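Local coordinates for hyaluronidase-phage associated (Streptococcus pyogenes, PDB 2WB3), which cleaves hyaluronan as a phage tail-fibre hyaluronate lyase built around a triple-stranded beta-helix, at the interface of chains A and B. Numbering follows the deposited sequence. Chains: chain A/B, Hyaluronidase-phage associated.

Contact 1: the interface of chains A and B. Residues chain A 64, 66, 81-85; chain B 62-66, 83.
Strand 83-86 of chain A, with A:Gln81 and A:Gly82 leading into it, runs parallel to strand 64-69 of chain B, and main-chain hydrogen bonds tie the two edges together. B:Leu64 N donates a hydrogen bond to A:Gly82 O (3.1 Å), and A:Tyr84 is gripped on both sides: its N donates to B:Leu64 O at 2.9 Å, nearly straight at 171°, and its O accepts from B:Ile66 N at 2.8 Å. At the start of the ladder B:Ala63 N reaches A:Gln81 O (3.1 Å) in the carbonyl plane. One face of this paired sheet is aliphatic. A:Ile83 and B:Leu64 lie side by side and point the same way, A:Ile83 CG1 standing 4.1 Å from B:Leu64 CD2. B:Leu64 has CG anti to its backbone N (chi1 170°), and the side chain crosses that of its counterpart A:Leu64 obliquely, CD2 facing CD2. B:Ile83 comes in from another strand, tip first: its CD1 meets the CG2 branch of A:Ile83 at 4.0 Å, and its side chain crosses that of A:Ile85 at about a right angle, CD1 lying 3.9 Å from A:Ile85 CD1. A:Ile83 and A:Ile85 carry CG1 anti to the carbonyl carbon, which sends their longer branches to this cluster. On the opposite face A:Tyr84, its CG anti to N, sets CB against the methyl of B:Ala62 (3.9 Å) and ring atom CD2 near the hydroxyl OG of B:Ser65. The contact thus joins a bonded sheet edge to an apolar core shared by equivalent residues of different chains, as expected for the intertwined triple-stranded beta-helix of the tail fibre.

Contact 2: the interface of chains A and B. Residues chain A 48-49, 51, 58, 60-62; chain B 36-41, 43.
The tight part centres on A:His48, whose imidazole reaches across to the loop of chain B that follows strand 32-36. With CG anti to the backbone N (chi1 174°) and the ring turned by chi2 -86°, NE2 donates to the main-chain O of B:Glu38 at 2.8 Å, 170° at the hydrogen, the acceptor lying in the ring plane and offering a lone pair. The hydroxyl of B:Thr43 sits at the ring edge, 3.4 Å from A:His48 CD2, and donates in turn to B:Glu38 OE1 (2.7 Å), meeting it from above the carboxylate plane. That second-shell bond holds the bent B:Glu38 side chain beside the imidazole; if ionised, this carboxylate and that of A:Asp58, whose OD2 lies at another part of the ring edge, may favour a protonated histidine. Next to it A:Glu49 N bonds to B:Gly36 O at 3.0 Å, almost along the C=O axis, while the carbonyl O of B:Val37 points at the CB, CG and CD side of the A:Pro51 ring. Further along, B:Thr43 N donates to A:Ala62 O (2.9 Å), and A:Ala62 N meets B:Leu41 O from above the carbonyl plane. The looser, watery side lies at A:Asn60. Here A:Asn60 CB rests on the B:Ala40 methyl CB at 3.8 Å, and two waters bridge the backbones, one between A:Asn60 N and B:Lys39 O, the other between A:Asn60 O and B:Ala40 O. The site clamps a loop of one chain onto the next, probably fixing their register in the fibre.

Contact 1: the interface of chains A and B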
# COMPACT_ATOMS: atom_id res chain seq x y z
N LEU A 64 -0.99 -2.15 -21.96
CA LEU A 64 -0.81 -0.78 -21.47
C LEU A 64 -1.69 0.17 -22.29
O LEU A 64 -1.59 0.17 -23.51
CB LEU A 64 0.64 -0.36 -21.63
CG LEU A 64 0.88 1.16 -21.36
CD1 LEU A 64 0.57 1.52 -19.90
CD2 LEU A 64 2.34 1.44 -21.65
N ILE A 66 -2.82 4.23 -22.74
CA ILE A 66 -2.44 5.62 -22.36
C ILE A 66 -3.46 6.58 -22.94
O ILE A 66 -3.76 6.52 -24.11
CB ILE A 66 -1.06 5.98 -22.93
CG1 ILE A 66 0.00 5.24 -22.05
CG2 ILE A 66 -0.75 7.53 -22.88
CD1 ILE A 66 1.35 5.30 -22.62
N GLN A 81 2.96 14.45 -24.31
CA GLN A 81 3.46 13.37 -25.13
C GLN A 81 2.92 12.04 -24.61
O GLN A 81 2.50 11.93 -23.48
CB GLN A 81 4.98 13.38 -25.03
CG GLN A 81 5.59 14.55 -25.76
CD GLN A 81 6.95 14.91 -25.23
OE1 GLN A 81 7.16 15.06 -24.01
NE2 GLN A 81 7.88 15.02 -26.10
N GLY A 82 2.91 11.01 -25.45
CA GLY A 82 2.41 9.72 -25.00
C GLY A 82 3.48 8.99 -24.24
O GLY A 82 3.43 8.87 -23.04
N ILE A 83 4.44 8.47 -24.97
CA ILE A 83 5.58 7.81 -24.34
C ILE A 83 6.88 8.49 -24.69
O ILE A 83 7.15 8.74 -25.85
CB ILE A 83 5.67 6.37 -24.83
CG1 ILE A 83 4.44 5.59 -24.35
CG2 ILE A 83 6.95 5.71 -24.30
CD1 ILE A 83 4.46 4.12 -24.81
N TYR A 84 7.67 8.79 -23.68
CA TYR A 84 8.94 9.43 -23.84
C TYR A 84 9.98 8.45 -23.33
O TYR A 84 9.97 8.08 -22.19
CB TYR A 84 8.95 10.67 -22.96
CG TYR A 84 10.23 11.43 -22.96
CD1 TYR A 84 10.42 12.53 -23.81
CD2 TYR A 84 11.24 11.12 -22.07
CE1 TYR A 84 11.64 13.27 -23.79
CE2 TYR A 84 12.46 11.83 -22.05
CZ TYR A 84 12.64 12.89 -22.91
OH TYR A 84 13.82 13.58 -22.85
N ILE A 85 10.91 8.08 -24.18
CA ILE A 85 11.98 7.12 -23.78
C ILE A 85 13.34 7.76 -23.94
O ILE A 85 13.67 8.24 -25.00
CB ILE A 85 11.95 5.91 -24.66
CG1 ILE A 85 10.64 5.14 -24.51
CG2 ILE A 85 13.11 4.92 -24.29
CD1 ILE A 85 10.46 4.16 -25.59
N ALA B 62 4.53 13.91 -20.18
CA ALA B 62 4.28 12.66 -20.89
C ALA B 62 3.38 11.78 -20.02
O ALA B 62 3.31 11.97 -18.84
CB ALA B 62 5.65 11.93 -21.22
N ALA B 63 2.62 10.85 -20.60
CA ALA B 63 1.95 9.87 -19.76
C ALA B 63 2.98 8.90 -19.20
O ALA B 63 2.88 8.50 -18.08
CB ALA B 63 0.91 9.10 -20.60
N LEU B 64 3.92 8.46 -20.02
CA LEU B 64 4.92 7.48 -19.54
C LEU B 64 6.32 7.98 -19.90
O LEU B 64 6.58 8.27 -21.06
CB LEU B 64 4.70 6.14 -20.21
CG LEU B 64 5.85 5.11 -19.95
CD1 LEU B 64 5.94 4.76 -18.46
CD2 LEU B 64 5.54 3.87 -20.75
N SER B 65 7.20 8.09 -18.90
CA SER B 65 8.53 8.56 -19.18
C SER B 65 9.50 7.43 -18.74
O SER B 65 9.40 6.92 -17.63
CB SER B 65 8.83 9.87 -18.39
OG SER B 65 10.24 10.14 -18.57
N ILE B 66 10.44 7.06 -19.60
CA ILE B 66 11.39 5.95 -19.30
C ILE B 66 12.81 6.48 -19.37
O ILE B 66 13.17 7.11 -20.34
CB ILE B 66 11.25 4.81 -20.32
CG1 ILE B 66 9.94 4.05 -19.97
CG2 ILE B 66 12.45 3.79 -20.28
CD1 ILE B 66 9.55 3.08 -21.00
N ILE B 83 11.54 -0.30 -24.12
CA ILE B 83 10.32 -1.09 -24.01
C ILE B 83 10.44 -2.39 -24.79
O ILE B 83 10.82 -2.38 -25.94
CB ILE B 83 9.15 -0.31 -24.60
CG1 ILE B 83 8.89 0.93 -23.75
CG2 ILE B 83 7.90 -1.19 -24.65
CD1 ILE B 83 7.72 1.77 -24.28

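Contact 2: the interface of chains A and B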
# COMPACT_ATOMS: atom_id res chain seq x y z
N HIS A 48 -0.89 -9.17 -19.74
CA HIS A 48 -2.33 -9.25 -19.93
C HIS A 48 -2.62 -10.70 -20.32
O HIS A 48 -2.01 -11.19 -21.24
CB HIS A 48 -2.77 -8.36 -21.07
CG HIS A 48 -4.22 -8.54 -21.39
ND1 HIS A 48 -4.66 -9.52 -22.24
CD2 HIS A 48 -5.34 -7.98 -20.87
CE1 HIS A 48 -5.98 -9.54 -22.27
NE2 HIS A 48 -6.42 -8.61 -21.45
N GLU A 49 -3.60 -11.32 -19.67
CA GLU A 49 -4.06 -12.67 -19.98
C GLU A 49 -5.53 -12.61 -20.47
O GLU A 49 -6.36 -11.97 -19.86
CB GLU A 49 -3.99 -13.51 -18.71
CG GLU A 49 -4.16 -15.01 -18.94
CD GLU A 49 -4.29 -15.79 -17.66
OE1 GLU A 49 -3.65 -15.40 -16.65
OE2 GLU A 49 -5.04 -16.79 -17.66
N PRO A 51 -9.11 -13.22 -20.49
CA PRO A 51 -9.96 -13.81 -19.46
C PRO A 51 -10.78 -15.02 -20.01
O PRO A 51 -11.40 -15.72 -19.23
CB PRO A 51 -10.98 -12.71 -19.15
CG PRO A 51 -11.02 -11.85 -20.37
CD PRO A 51 -9.57 -11.88 -20.90
N ASP A 58 -10.78 -10.75 -26.33
CA ASP A 58 -10.05 -9.58 -25.74
C ASP A 58 -9.47 -8.67 -26.82
O ASP A 58 -8.44 -7.99 -26.61
CB ASP A 58 -8.93 -10.11 -24.81
CG ASP A 58 -7.94 -11.03 -25.52
OD1 ASP A 58 -8.06 -11.32 -26.75
OD2 ASP A 58 -6.96 -11.42 -24.87
N ASN A 60 -10.22 -5.79 -27.92
CA ASN A 60 -10.06 -4.36 -27.56
C ASN A 60 -9.13 -4.12 -26.36
O ASN A 60 -8.94 -2.95 -25.96
CB ASN A 60 -11.39 -3.69 -27.24
CG ASN A 60 -12.35 -3.66 -28.43
OD1 ASN A 60 -13.42 -4.26 -28.37
ND2 ASN A 60 -11.93 -3.06 -29.51
N ALA A 61 -8.60 -5.20 -25.76
CA ALA A 61 -7.86 -5.10 -24.51
C ALA A 61 -6.44 -4.71 -24.88
O ALA A 61 -6.06 -4.82 -26.04
CB ALA A 61 -7.83 -6.45 -23.76
N ALA A 62 -5.66 -4.31 -23.89
CA ALA A 62 -4.25 -3.97 -24.11
C ALA A 62 -3.48 -4.26 -22.82
O ALA A 62 -4.06 -4.32 -21.77
CB ALA A 62 -4.12 -2.44 -24.53
N GLY B 36 -3.41 -8.69 -15.32
CA GLY B 36 -4.84 -8.54 -15.38
C GLY B 36 -5.48 -9.38 -16.47
O GLY B 36 -4.81 -9.93 -17.27
N VAL B 37 -6.78 -9.45 -16.45
CA VAL B 37 -7.52 -10.25 -17.42
C VAL B 37 -8.59 -9.41 -18.09
O VAL B 37 -9.69 -9.87 -18.31
CB VAL B 37 -8.12 -11.48 -16.75
CG1 VAL B 37 -7.00 -12.43 -16.26
CG2 VAL B 37 -8.94 -11.10 -15.56
N GLU B 38 -8.26 -8.19 -18.49
CA GLU B 38 -9.29 -7.28 -19.01
C GLU B 38 -9.88 -7.74 -20.31
O GLU B 38 -9.17 -8.16 -21.23
CB GLU B 38 -8.67 -5.90 -19.23
CG GLU B 38 -8.20 -5.22 -17.95
CD GLU B 38 -6.95 -5.82 -17.38
OE1 GLU B 38 -6.17 -6.42 -18.11
OE2 GLU B 38 -6.70 -5.65 -16.18
N LYS B 39 -11.18 -7.61 -20.47
CA LYS B 39 -11.80 -7.93 -21.73
C LYS B 39 -11.57 -6.80 -22.64
O LYS B 39 -11.36 -6.95 -23.79
CB LYS B 39 -13.31 -8.05 -21.59
CG LYS B 39 -14.03 -8.16 -22.91
CD LYS B 39 -15.51 -8.25 -22.70
CE LYS B 39 -16.30 -8.54 -23.95
NZ LYS B 39 -15.63 -9.21 -25.11
N ALA B 40 -11.59 -5.56 -22.21
CA ALA B 40 -11.49 -4.46 -23.17
C ALA B 40 -10.82 -3.17 -22.73
O ALA B 40 -11.11 -2.11 -23.26
CB ALA B 40 -12.83 -4.16 -23.74
N LEU B 41 -9.91 -3.29 -21.79
CA LEU B 41 -9.26 -2.19 -21.21
C LEU B 41 -7.78 -2.51 -21.11
O LEU B 41 -7.37 -3.59 -21.33
CB LEU B 41 -9.82 -1.97 -19.85
CG LEU B 41 -11.27 -1.56 -19.86
CD1 LEU B 41 -11.79 -1.64 -18.55
CD2 LEU B 41 -11.37 -0.20 -20.42
N THR B 43 -4.44 -3.40 -19.01
CA THR B 43 -4.09 -3.94 -17.70
C THR B 43 -3.56 -2.77 -16.82
O THR B 43 -3.85 -2.68 -15.63
CB THR B 43 -3.02 -5.00 -17.87
OG1 THR B 43 -3.56 -6.07 -18.64
CG2 THR B 43 -2.59 -5.51 -16.54
O HOH W 1 -9.86 -0.10 -25.13
O HOH W 2 -12.46 -7.04 -26.34

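Contact 1 and contact 2 lie about 20 Å apart, between their C-alpha centres, along one interface of identical chains. The segment around residue 62 serves both, but from opposite partners: A:Ala62 bonds to the loop of chain B in contact 2, whereas B:Ala62 enters the sheet pairing of contact 1. Each chain therefore uses this stretch, just ahead of strand 64-69, to meet neighbours in different ways, which would fit a cyclic relation between chains, the interface not being an exact two-fold. Such repeated, non-reciprocal contacts suit a triple-stranded fibre, where loop docking and strand pairing would together hold the chains in register.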